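Long-range contact in pseudoazurin (Blue copper protein) (Sinorhizobium meliloti, PDB 3TU6), which binds a single copper ion and, as a periplasmic cupredoxin, probably shuttles electrons between redox partners: residues Thr67-Gln79 / Ile89-Val103. Numbering follows the deposited sequence.
Sequences TVTLSKPGVYMYQ and IGAIVVGEPANLEAV
The side-chain amide of Asn99, just ahead of helix 100-104, poses as a piece of backbone: Asn99 OD1 accepts from Val75 N at 2.6 Å, nearly straight (173°) and on a lone pair, while ND2 gives a longer bond of 3.2 Å to Val75 O. Asn99 CG sits between its own backbone N and carbonyl carbon (chi1 67°), which turns the amide onto the edge of strand 74-79. With an alanine here, N and O of Val75 would probably lose these mates and the helix start be less firmly tied to the strand. The other edge of that strand pairs antiparallel with 89-94 in a hairpin, through six backbone hydrogen bonds from Gly74-Val94 to Tyr78-Gly90. Gly90 CA makes a CH-pi contact over one face of the Tyr78 ring, 3.9 Å from the centroid; a CB would run into Tyr78 OH, which shares a water with Ala91 O. Tyr76 OH bonds to Lys72 O at 2.7 Å, with Leu70 CD2 over one ring face and Val94 CG2 against CE1. On the other sheet face Met77 CG meets Val103 CB, and helix 112-125 packs on Ala91 and Val93. The backbone bonds hold Gln79 and Ile89 side by side, flanking the loop with copper ligands Cys80, His83 and Met88; polar groups pair along both strand edges, apolar side chains fill both faces.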
loop_
_atom_site.group_PDB
_atom_site.type_symbol
_atom_site.label_atom_id
_atom_site.label_comp_id
_atom_site.label_asym_id
_atom_site.label_seq_id
_atom_site.Cartn_x
_atom_site.Cartn_y
_atom_site.Cartn_z
ATOM N N THR A 67 6.443 10.777 2.988
ATOM C CA THR A 67 5.461 10.659 4.059
ATOM C C THR A 67 4.105 11.098 3.522
ATOM O O THR A 67 3.969 12.211 3.013
ATOM C CB THR A 67 5.840 11.522 5.275
ATOM O OG1 THR A 67 7.064 11.039 5.841
ATOM C CG2 THR A 67 4.746 11.475 6.336
ATOM N N VAL A 68 3.113 10.218 3.633
ATOM C CA VAL A 68 1.766 10.495 3.137
ATOM C C VAL A 68 0.800 10.782 4.284
ATOM O O VAL A 68 0.919 10.208 5.368
ATOM C CB VAL A 68 1.222 9.322 2.283
ATOM C CG1 VAL A 68 2.177 9.017 1.136
ATOM C CG2 VAL A 68 0.997 8.082 3.133
ATOM N N THR A 69 -0.146 11.684 4.032
ATOM C CA THR A 69 -1.197 12.020 4.987
ATOM C C THR A 69 -2.435 11.180 4.690
ATOM O O THR A 69 -2.725 10.888 3.530
ATOM C CB THR A 69 -1.575 13.512 4.897
ATOM O OG1 THR A 69 -1.989 13.824 3.560
ATOM C CG2 THR A 69 -0.389 14.388 5.273
ATOM N N LEU A 70 -3.160 10.801 5.740
ATOM C CA LEU A 70 -4.307 9.903 5.613
ATOM C C LEU A 70 -5.527 10.472 6.336
ATOM O O LEU A 70 -5.958 9.943 7.362
ATOM C CB LEU A 70 -3.949 8.525 6.174
ATOM C CG LEU A 70 -2.768 7.810 5.515
ATOM C CD1 LEU A 70 -2.321 6.627 6.363
ATOM C CD2 LEU A 70 -3.126 7.365 4.104
ATOM N N SER A 71 -6.083 11.548 5.787
ATOM C CA SER A 71 -7.197 12.256 6.417
ATOM C C SER A 71 -8.519 11.503 6.283
ATOM O O SER A 71 -9.224 11.305 7.273
ATOM C CB SER A 71 -7.342 13.664 5.831
ATOM O OG SER A 71 -6.251 14.486 6.207
ATOM N N LYS A 72 -8.853 11.093 5.061
ATOM C CA LYS A 72 -10.129 10.424 4.800
ATOM C C LYS A 72 -10.037 8.928 5.099
ATOM O O LYS A 72 -9.038 8.291 4.761
ATOM C CB LYS A 72 -10.566 10.641 3.349
ATOM C CG LYS A 72 -10.763 12.106 2.981
ATOM C CD LYS A 72 -11.640 12.272 1.745
ATOM C CE LYS A 72 -13.125 12.192 2.083
ATOM N NZ LYS A 72 -13.593 13.375 2.860
ATOM N N PRO A 73 -11.078 8.360 5.736
ATOM C CA PRO A 73 -11.069 6.933 6.048
ATOM C C PRO A 73 -11.321 6.059 4.819
ATOM O O PRO A 73 -11.986 6.491 3.877
ATOM C CB PRO A 73 -12.212 6.788 7.056
ATOM C CG PRO A 73 -13.148 7.879 6.715
ATOM C CD PRO A 73 -12.305 9.018 6.223
ATOM N N GLY A 74 -10.786 4.841 4.845
ATOM C CA GLY A 74 -10.934 3.895 3.741
ATOM C C GLY A 74 -9.662 3.115 3.475
ATOM O O GLY A 74 -8.684 3.226 4.218
ATOM N N VAL A 75 -9.683 2.322 2.408
ATOM C CA VAL A 75 -8.528 1.537 1.993
ATOM C C VAL A 75 -7.764 2.270 0.894
ATOM O O VAL A 75 -8.355 2.717 -0.092
ATOM C CB VAL A 75 -8.948 0.151 1.465
ATOM C CG1 VAL A 75 -7.721 -0.678 1.109
ATOM C CG2 VAL A 75 -9.805 -0.570 2.493
ATOM N N TYR A 76 -6.452 2.392 1.083
ATOM C CA TYR A 76 -5.564 3.006 0.106
ATOM C C TYR A 76 -4.685 1.918 -0.507
ATOM O O TYR A 76 -3.865 1.319 0.190
ATOM C CB TYR A 76 -4.682 4.061 0.779
ATOM C CG TYR A 76 -5.424 5.281 1.285
ATOM C CD1 TYR A 76 -6.249 5.209 2.407
ATOM C CD2 TYR A 76 -5.282 6.515 0.656
ATOM C CE1 TYR A 76 -6.924 6.330 2.876
ATOM C CE2 TYR A 76 -5.953 7.638 1.117
ATOM C CZ TYR A 76 -6.770 7.542 2.226
ATOM O OH TYR A 76 -7.433 8.658 2.679
ATOM N N MET A 77 -4.866 1.657 -1.802
ATOM C CA MET A 77 -4.051 0.678 -2.522
ATOM C C MET A 77 -2.946 1.393 -3.293
ATOM O O MET A 77 -3.225 2.232 -4.151
ATOM C CB MET A 77 -4.909 -0.135 -3.493
ATOM C CG MET A 77 -6.053 -0.900 -2.837
ATOM S SD MET A 77 -5.528 -2.142 -1.640
ATOM C CE MET A 77 -4.643 -3.294 -2.692
ATOM N N TYR A 78 -1.697 1.055 -2.978
ATOM C CA TYR A 78 -0.531 1.690 -3.593
ATOM C C TYR A 78 0.419 0.636 -4.161
ATOM O O TYR A 78 0.302 -0.552 -3.849
ATOM C CB TYR A 78 0.186 2.581 -2.575
ATOM C CG TYR A 78 0.839 1.835 -1.431
ATOM C CD1 TYR A 78 2.143 1.365 -1.540
ATOM C CD2 TYR A 78 0.155 1.602 -0.240
ATOM C CE1 TYR A 78 2.747 0.676 -0.505
ATOM C CE2 TYR A 78 0.756 0.919 0.812
ATOM C CZ TYR A 78 2.053 0.460 0.671
ATOM O OH TYR A 78 2.664 -0.216 1.700
ATOM N N GLN A 79 1.364 1.079 -4.988
ATOM C CA GLN A 79 2.244 0.164 -5.711
ATOM C C GLN A 79 3.667 0.687 -5.846
ATOM O O GLN A 79 3.930 1.872 -5.635
ATOM C CB GLN A 79 1.681 -0.090 -7.113
ATOM C CG GLN A 79 1.674 1.144 -8.019
ATOM C CD GLN A 79 1.178 0.845 -9.421
ATOM O OE1 GLN A 79 0.191 0.134 -9.608
ATOM N NE2 GLN A 79 1.863 1.396 -10.417
ATOM N N ILE A 89 2.799 -4.615 -4.237
ATOM C CA ILE A 89 1.775 -3.658 -3.827
ATOM C C ILE A 89 1.572 -3.737 -2.316
ATOM O O ILE A 89 1.956 -4.720 -1.674
ATOM C CB ILE A 89 0.426 -3.892 -4.551
ATOM C CG1 ILE A 89 -0.107 -5.306 -4.299
ATOM C CG2 ILE A 89 0.578 -3.654 -6.047
ATOM C CD1 ILE A 89 -1.551 -5.493 -4.737
ATOM N N GLY A 90 0.973 -2.690 -1.759
ATOM C CA GLY A 90 0.642 -2.649 -0.339
ATOM C C GLY A 90 -0.665 -1.924 -0.102
ATOM O O GLY A 90 -1.229 -1.323 -1.021
ATOM N N ALA A 91 -1.143 -1.978 1.136
ATOM C CA ALA A 91 -2.395 -1.337 1.509
ATOM C C ALA A 91 -2.239 -0.527 2.790
ATOM O O ALA A 91 -1.468 -0.893 3.679
ATOM C CB ALA A 91 -3.485 -2.381 1.681
ATOM N N ILE A 92 -2.967 0.584 2.863
ATOM C CA ILE A 92 -3.115 1.340 4.099
ATOM C C ILE A 92 -4.604 1.455 4.382
ATOM O O ILE A 92 -5.340 2.059 3.601
ATOM C CB ILE A 92 -2.510 2.758 4.005
ATOM C CG1 ILE A 92 -1.053 2.698 3.544
ATOM C CG2 ILE A 92 -2.613 3.463 5.351
ATOM C CD1 ILE A 92 -0.397 4.059 3.425
ATOM N N VAL A 93 -5.044 0.856 5.485
ATOM C CA VAL A 93 -6.441 0.929 5.902
ATOM C C VAL A 93 -6.575 2.015 6.965
ATOM O O VAL A 93 -5.940 1.941 8.021
ATOM C CB VAL A 93 -6.935 -0.420 6.460
ATOM C CG1 VAL A 93 -8.419 -0.355 6.782
ATOM C CG2 VAL A 93 -6.651 -1.542 5.464
ATOM N N VAL A 94 -7.391 3.025 6.669
ATOM C CA VAL A 94 -7.589 4.166 7.557
ATOM C C VAL A 94 -8.999 4.110 8.133
ATOM O O VAL A 94 -9.978 4.229 7.398
ATOM C CB VAL A 94 -7.393 5.497 6.805
ATOM C CG1 VAL A 94 -7.459 6.671 7.770
ATOM C CG2 VAL A 94 -6.069 5.493 6.055
ATOM N N GLY A 95 -9.099 3.921 9.447
ATOM C CA GLY A 95 -10.395 3.742 10.097
ATOM C C GLY A 95 -11.058 2.466 9.611
ATOM O O GLY A 95 -10.429 1.406 9.595
ATOM N N GLU A 96 -12.320 2.572 9.201
ATOM C CA GLU A 96 -13.056 1.434 8.650
ATOM C C GLU A 96 -12.914 1.383 7.128
ATOM O O GLU A 96 -12.977 2.422 6.466
ATOM C CB GLU A 96 -14.537 1.521 9.021
ATOM C CG GLU A 96 -14.807 1.421 10.516
ATOM C CD GLU A 96 -16.289 1.400 10.849
ATOM O OE1 GLU A 96 -17.119 1.549 9.926
ATOM O OE2 GLU A 96 -16.625 1.234 12.041
ATOM N N PRO A 97 -12.731 0.174 6.566
ATOM C CA PRO A 97 -12.603 0.027 5.117
ATOM C C PRO A 97 -13.959 0.132 4.412
ATOM O O PRO A 97 -14.575 -0.885 4.080
ATOM C CB PRO A 97 -11.997 -1.371 4.968
ATOM C CG PRO A 97 -12.530 -2.124 6.132
ATOM C CD PRO A 97 -12.647 -1.128 7.255
ATOM N N ALA A 98 -14.412 1.364 4.193
ATOM C CA ALA A 98 -15.709 1.622 3.565
ATOM C C ALA A 98 -15.689 1.360 2.057
ATOM O O ALA A 98 -16.675 0.882 1.495
ATOM C CB ALA A 98 -16.152 3.051 3.843
ATOM N N ASN A 99 -14.564 1.670 1.411
ATOM C CA ASN A 99 -14.421 1.514 -0.041
ATOM C C ASN A 99 -13.728 0.206 -0.448
ATOM O O ASN A 99 -13.069 0.143 -1.487
ATOM C CB ASN A 99 -13.660 2.714 -0.624
ATOM C CG ASN A 99 -12.211 2.775 -0.161
ATOM O OD1 ASN A 99 -11.886 2.354 0.949
ATOM N ND2 ASN A 99 -11.337 3.299 -1.009
ATOM N N LEU A 100 -13.895 -0.837 0.364
ATOM C CA LEU A 100 -13.231 -2.119 0.127
ATOM C C LEU A 100 -13.728 -2.788 -1.156
ATOM O O LEU A 100 -12.944 -3.393 -1.889
ATOM C CB LEU A 100 -13.437 -3.051 1.331
ATOM C CG LEU A 100 -12.686 -4.388 1.379
ATOM C CD1 LEU A 100 -13.377 -5.443 0.523
ATOM C CD2 LEU A 100 -11.229 -4.227 0.960
ATOM N N GLU A 101 -15.028 -2.677 -1.417
ATOM C CA GLU A 101 -15.629 -3.235 -2.628
ATOM C C GLU A 101 -15.093 -2.541 -3.884
ATOM O O GLU A 101 -14.831 -3.194 -4.895
ATOM C CB GLU A 101 -17.156 -3.112 -2.569
ATOM C CG GLU A 101 -17.896 -3.865 -3.674
ATOM C CD GLU A 101 -19.408 -3.696 -3.607
ATOM O OE1 GLU A 101 -19.908 -3.059 -2.654
ATOM O OE2 GLU A 101 -20.100 -4.206 -4.513
ATOM N N ALA A 102 -14.932 -1.222 -3.808
ATOM C CA ALA A 102 -14.449 -0.431 -4.940
ATOM C C ALA A 102 -12.994 -0.750 -5.287
ATOM O O ALA A 102 -12.653 -0.893 -6.463
ATOM C CB ALA A 102 -14.608 1.056 -4.651
ATOM N N VAL A 103 -12.146 -0.863 -4.267
ATOM C CA VAL A 103 -10.717 -1.137 -4.477
ATOM C C VAL A 103 -10.447 -2.560 -4.982
ATOM O O VAL A 103 -9.404 -2.815 -5.580
ATOM C CB VAL A 103 -9.877 -0.878 -3.204
ATOM C CG1 VAL A 103 -9.989 0.584 -2.785
ATOM C CG2 VAL A 103 -10.295 -1.807 -2.071
HETATM O O HOH W 1 1.336 -1.097 3.891
#